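Putative TetR family transcriptional regulator (PDB 3BQY) probably acts as a TetR-family transcriptional regulator that binds regulatory DNA, likely as a repressor. Local coordinates at residues Gln148-Pro153 and Thr186-His191; Val8-Asp13 and Arg26-Ala31. All blocks are in the same frame, centred on the assembly; numbering follows the deposited sequence.

Interaction 1: residues Gln148-Pro153 and Thr186-His191. With PO4 (phosphate ion), chain C.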
loop_
_atom_site.group_PDB
_atom_site.type_symbol
_atom_site.label_atom_id
_atom_site.label_comp_id
_atom_site.label_asym_id
_atom_site.label_seq_id
_atom_site.Cartn_x
_atom_site.Cartn_y
_atom_site.Cartn_z
ATOM N N GLN A 148 2.598 8.618 4.671
ATOM C CA GLN A 148 4.009 9.024 4.679
ATOM C C GLN A 148 4.440 9.765 3.407
ATOM O O GLN A 148 5.245 10.711 3.475
ATOM C CB GLN A 148 4.935 7.853 5.018
ATOM C CG GLN A 148 4.775 7.482 6.497
ATOM C CD GLN A 148 5.623 6.322 6.923
ATOM O OE1 GLN A 148 5.687 5.303 6.234
ATOM N NE2 GLN A 148 6.251 6.447 8.093
ATOM N N ALA A 149 3.902 9.358 2.268
ATOM C CA ALA A 149 4.148 10.069 1.010
ATOM C C ALA A 149 3.714 11.536 1.099
ATOM O O ALA A 149 4.386 12.425 0.548
ATOM C CB ALA A 149 3.451 9.376 -0.144
ATOM N N ALA A 150 2.590 11.776 1.773
ATOM C CA ALA A 150 2.011 13.109 1.933
ATOM C C ALA A 150 2.828 13.984 2.866
ATOM O O ALA A 150 2.891 15.204 2.666
ATOM C CB ALA A 150 0.592 13.021 2.433
ATOM N N LEU A 151 3.443 13.368 3.871
ATOM C CA LEU A 151 4.219 14.099 4.876
ATOM C C LEU A 151 5.668 14.330 4.454
ATOM O O LEU A 151 6.388 15.068 5.117
ATOM C CB LEU A 151 4.174 13.373 6.233
ATOM C CG LEU A 151 2.797 13.190 6.889
ATOM C CD1 LEU A 151 2.819 12.027 7.888
ATOM C CD2 LEU A 151 2.317 14.486 7.549
ATOM N N THR A 152 6.085 13.687 3.365
ATOM C CA THR A 152 7.417 13.876 2.786
ATOM C C THR A 152 7.521 15.304 2.273
ATOM O O THR A 152 6.576 15.787 1.649
ATOM C CB THR A 152 7.687 12.887 1.615
ATOM O OG1 THR A 152 7.408 11.548 2.045
ATOM C CG2 THR A 152 9.153 12.958 1.140
ATOM N N PRO A 153 8.652 15.994 2.558
ATOM C CA PRO A 153 8.849 17.363 2.042
ATOM C C PRO A 153 8.424 17.472 0.570
ATOM O O PRO A 153 8.984 16.773 -0.276
ATOM C CB PRO A 153 10.361 17.576 2.174
ATOM C CG PRO A 153 10.785 16.671 3.313
ATOM C CD PRO A 153 9.794 15.535 3.386
ATOM N N THR A 186 -5.613 17.056 7.520
ATOM C CA THR A 186 -4.365 16.413 7.937
ATOM C C THR A 186 -4.619 15.356 9.019
ATOM O O THR A 186 -3.672 14.862 9.660
ATOM C CB THR A 186 -3.314 17.424 8.413
ATOM O OG1 THR A 186 -3.870 18.239 9.455
ATOM C CG2 THR A 186 -2.841 18.294 7.245
ATOM N N ASP A 187 -5.897 15.004 9.213
ATOM C CA ASP A 187 -6.277 14.011 10.225
ATOM C C ASP A 187 -6.184 12.606 9.673
ATOM O O ASP A 187 -7.196 11.937 9.457
ATOM C CB ASP A 187 -7.689 14.251 10.750
ATOM C CG ASP A 187 -7.893 13.663 12.144
ATOM O OD1 ASP A 187 -7.123 12.716 12.556
ATOM O OD2 ASP A 187 -8.839 14.159 12.812
ATOM N N PHE A 188 -4.960 12.166 9.435
ATOM C CA PHE A 188 -4.717 10.809 8.936
ATOM C C PHE A 188 -5.212 9.734 9.891
ATOM O O PHE A 188 -5.677 8.667 9.465
ATOM C CB PHE A 188 -3.240 10.606 8.691
ATOM C CG PHE A 188 -2.712 11.428 7.567
ATOM C CD1 PHE A 188 -3.064 11.128 6.259
ATOM C CD2 PHE A 188 -1.856 12.500 7.817
ATOM C CE1 PHE A 188 -2.564 11.884 5.200
ATOM C CE2 PHE A 188 -1.355 13.259 6.771
ATOM C CZ PHE A 188 -1.718 12.951 5.461
ATOM N N THR A 189 -5.097 10.008 11.182
ATOM C CA THR A 189 -5.558 9.067 12.189
ATOM C C THR A 189 -7.057 8.796 12.047
ATOM O O THR A 189 -7.474 7.634 12.092
ATOM C CB THR A 189 -5.201 9.527 13.615
ATOM O OG1 THR A 189 -3.777 9.609 13.720
ATOM C CG2 THR A 189 -5.685 8.499 14.660
ATOM N N ALA A 190 -7.854 9.859 11.911
ATOM C CA ALA A 190 -9.297 9.732 11.661
ATOM C C ALA A 190 -9.600 8.929 10.387
ATOM O O ALA A 190 -10.499 8.075 10.393
ATOM C CB ALA A 190 -9.975 11.123 11.603
ATOM N N HIS A 191 -8.848 9.177 9.309
ATOM C CA HIS A 191 -9.029 8.405 8.067
ATOM C C HIS A 191 -8.748 6.915 8.312
ATOM O O HIS A 191 -9.515 6.049 7.888
ATOM C CB HIS A 191 -8.124 8.947 6.955
ATOM C CG HIS A 191 -8.514 10.309 6.489
ATOM N ND1 HIS A 191 -7.740 11.060 5.635
ATOM C CD2 HIS A 191 -9.573 11.085 6.814
ATOM C CE1 HIS A 191 -8.328 12.218 5.409
ATOM N NE2 HIS A 191 -9.438 12.265 6.123
HETATM P P PO4 C . -11.765 13.800 8.473
HETATM O O1 PO4 C . -11.315 14.322 9.818
HETATM O O2 PO4 C . -11.195 12.409 8.291
HETATM O O3 PO4 C . -13.270 13.728 8.409
HETATM O O4 PO4 C . -11.247 14.707 7.405
#

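Interaction 2: residues Val8-Asp13 and Arg26-Ala31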
loop_
_atom_site.group_PDB
_atom_site.type_symbol
_atom_site.label_atom_id
_atom_site.label_comp_id
_atom_site.label_asym_id
_atom_site.label_seq_id
_atom_site.Cartn_x
_atom_site.Cartn_y
_atom_site.Cartn_z
ATOM N N VAL A 8 21.730 -2.104 12.358
ATOM C CA VAL A 8 20.310 -1.853 12.109
ATOM C C VAL A 8 19.854 -0.537 12.764
ATOM O O VAL A 8 19.119 0.246 12.161
ATOM C CB VAL A 8 19.410 -3.027 12.591
ATOM C CG1 VAL A 8 17.917 -2.627 12.518
ATOM C CG2 VAL A 8 19.673 -4.280 11.722
ATOM N N GLN A 9 20.312 -0.287 13.986
ATOM C CA GLN A 9 19.936 0.935 14.689
ATOM C C GLN A 9 20.480 2.176 13.979
ATOM O O GLN A 9 19.775 3.158 13.810
ATOM C CB GLN A 9 20.415 0.905 16.146
ATOM C CG GLN A 9 19.846 2.046 16.984
ATOM C CD GLN A 9 18.314 2.130 16.922
ATOM O OE1 GLN A 9 17.615 1.246 17.419
ATOM N NE2 GLN A 9 17.792 3.191 16.295
ATOM N N THR A 10 21.739 2.122 13.576
ATOM C CA THR A 10 22.355 3.225 12.828
ATOM C C THR A 10 21.600 3.502 11.515
ATOM O O THR A 10 21.325 4.662 11.175
ATOM C CB THR A 10 23.852 2.974 12.603
ATOM O OG1 THR A 10 24.496 2.871 13.881
ATOM C CG2 THR A 10 24.503 4.133 11.826
ATOM N N ALA A 11 21.241 2.433 10.807
ATOM C CA ALA A 11 20.465 2.534 9.582
ATOM C C ALA A 11 19.095 3.182 9.815
ATOM O O ALA A 11 18.689 4.065 9.056
ATOM C CB ALA A 11 20.340 1.162 8.914
ATOM N N LEU A 12 18.398 2.781 10.884
ATOM C CA LEU A 12 17.141 3.425 11.263
ATOM C C LEU A 12 17.328 4.918 11.603
ATOM O O LEU A 12 16.465 5.738 11.274
ATOM C CB LEU A 12 16.485 2.689 12.452
ATOM C CG LEU A 12 15.975 1.275 12.091
ATOM C CD1 LEU A 12 15.649 0.513 13.366
ATOM C CD2 LEU A 12 14.755 1.316 11.161
ATOM N N ASP A 13 18.425 5.248 12.286
ATOM C CA ASP A 13 18.780 6.649 12.554
ATOM C C ASP A 13 18.931 7.431 11.241
ATOM O O ASP A 13 18.310 8.482 11.074
ATOM C CB ASP A 13 20.088 6.727 13.352
ATOM C CG ASP A 13 19.913 6.289 14.816
ATOM O OD1 ASP A 13 18.759 6.240 15.297
ATOM O OD2 ASP A 13 20.942 6.024 15.492
ATOM N N ARG A 26 27.110 2.485 1.421
ATOM C CA ARG A 26 28.221 3.435 1.563
ATOM C C ARG A 26 27.888 4.520 2.592
ATOM O O ARG A 26 28.731 4.851 3.431
ATOM C CB ARG A 26 28.613 4.053 0.216
ATOM C CG ARG A 26 29.109 2.969 -0.776
ATOM C CD ARG A 26 29.710 3.524 -2.057
ATOM N NE ARG A 26 29.857 2.493 -3.091
ATOM C CZ ARG A 26 30.881 1.640 -3.169
ATOM N NH1 ARG A 26 31.869 1.684 -2.262
ATOM N NH2 ARG A 26 30.919 0.729 -4.158
ATOM N N ARG A 27 26.673 5.062 2.506
ATOM C CA ARG A 27 26.204 6.109 3.454
ATOM C C ARG A 27 26.223 5.568 4.882
ATOM O O ARG A 27 26.647 6.252 5.801
ATOM C CB ARG A 27 24.781 6.577 3.086
ATOM C CG ARG A 27 24.175 7.676 3.954
ATOM C CD ARG A 27 24.788 9.035 3.648
ATOM N NE ARG A 27 24.417 10.023 4.673
ATOM C CZ ARG A 27 25.066 10.190 5.829
ATOM N NH1 ARG A 27 24.674 11.139 6.671
ATOM N NH2 ARG A 27 26.113 9.419 6.143
ATOM N N LEU A 28 25.737 4.336 5.057
ATOM C CA LEU A 28 25.786 3.637 6.334
ATOM C C LEU A 28 27.201 3.402 6.824
ATOM O O LEU A 28 27.468 3.561 8.013
ATOM C CB LEU A 28 25.042 2.286 6.220
ATOM C CG LEU A 28 24.766 1.458 7.471
ATOM C CD1 LEU A 28 24.186 2.303 8.593
ATOM C CD2 LEU A 28 23.791 0.331 7.099
ATOM N N ALA A 29 28.105 2.994 5.926
ATOM C CA ALA A 29 29.517 2.842 6.261
ATOM C C ALA A 29 30.133 4.178 6.728
ATOM O O ALA A 29 30.880 4.207 7.709
ATOM C CB ALA A 29 30.304 2.277 5.065
ATOM N N GLN A 30 29.823 5.268 6.017
ATOM C CA GLN A 30 30.340 6.605 6.386
ATOM C C GLN A 30 29.828 6.935 7.792
ATOM O O GLN A 30 30.598 7.350 8.650
ATOM C CB GLN A 30 29.955 7.706 5.356
ATOM C CG GLN A 30 30.628 7.592 3.951
ATOM C CD GLN A 30 29.830 8.265 2.817
ATOM O OE1 GLN A 30 28.787 8.933 3.109
ATOM N NE2 GLN A 30 30.325 8.075 1.494
ATOM N N ALA A 31 28.538 6.683 8.030
ATOM C CA ALA A 31 27.901 6.937 9.335
ATOM C C ALA A 31 28.545 6.190 10.507
ATOM O O ALA A 31 28.618 6.731 11.608
ATOM C CB ALA A 31 26.406 6.634 9.278
#

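Interaction 1: residues Gln148-Pro153 and Thr186-His191
The ring of Phe188 reaches across to Ala150 and Leu151 of segment 148-153, which meet it obliquely. Its CZ lies 3.8 Å from Ala150 CB, and its CE2 lies 3.9 Å from Leu151 CD2. With CG anti to the carbonyl carbon (chi1 -68°), Phe188 carries its far rim over to these two residues, while the leucine runs past it in the opposite direction. Glu161 touches both Ala150 and Phe188, and Arg85 also touches the Phe188 side chain. Asp187 is the N-cap of helix 188-206: its OD1, met from above the carboxylate plane, accepts from Ala190 N at 3.0 Å. One turn into this helix, His191 NE2 gives a weak hydrogen bond to phosphate O4 at 3.3 Å, but phosphate O2 crowds His191 CD2 implausibly, so the ion's exact seat is doubtful. Arg131 of the second subunit packs against the His191 side chain and bonds this phosphate, probably picked up during crystallisation. Replacing the imidazole of His191 by the methyl of an alanine is likely to cost Arg131 of the second subunit a packing partner. The 111 Å² buried between the segments is small and its closest pairs are carbon to carbon, so the join rests on van der Waals contact at the surface, without a hydrogen bond.

Interaction 2: residues Val8-Asp13 and Arg26-Ala31
Leu28 pushes both of its methyl branches at helix 4-18, meeting Ala11 and Thr10 there. CD1 comes within 3.7 Å of Thr10 CG2 and equally near Ala11 N, so this branch rests on the backbone as well as on side chains. The methyl of Ala11 lies about equally near both branches, its CB 4.0 Å from Leu28 CD1 and from Leu28 CD2. With chi1 at -171°, the chain of Leu28 extends away from its own backbone N, which brings the fork closer to the other helix than the direction of its CB alone would suggest. Thr10 and Leu28 cross obliquely, and the threonine turns its two branches to different tasks: OG1 bonds to Arg6 O one turn back in its own helix, leaving the CG2 methyl to face the partner. That methyl also meets Ala31 CB at 4.0 Å, one turn beyond Leu28. The contact is therefore carried by methyl groups, one of them also resting against the backbone at Ala11, and no hydrogen bond spans it. Leu14, Leu39 and Leu49 also touch Leu28, while Met53 packs on Ala11, joining the pair to a small hydrophobic core. The two helix axes pass 10.1 Å apart at 107°, nearly perpendicular. This is the packing of the first helix of a TetR-type DNA-binding domain against the opening helix of the helix-turn-helix, predicted here at residues 24-43.

The two contacts belong to different parts of the chain: interaction 2 falls in the TetR-family DNA-binding region, interaction 1 in the C-terminal repressor-like region. Their centres are 26 Å apart and their nearest atoms about 10 Å, so they do not meet directly. Interaction 2 lies wholly earlier in the sequence. Both are apolar contacts between segments that lie on helices, but interaction 2 includes buried residues of the small N-terminal core, whereas interaction 1 lies at the surface. The phosphate belongs to interaction 1, near the second subunit, and not to the predicted DNA-binding motif, so it gives no evidence of a DNA contact.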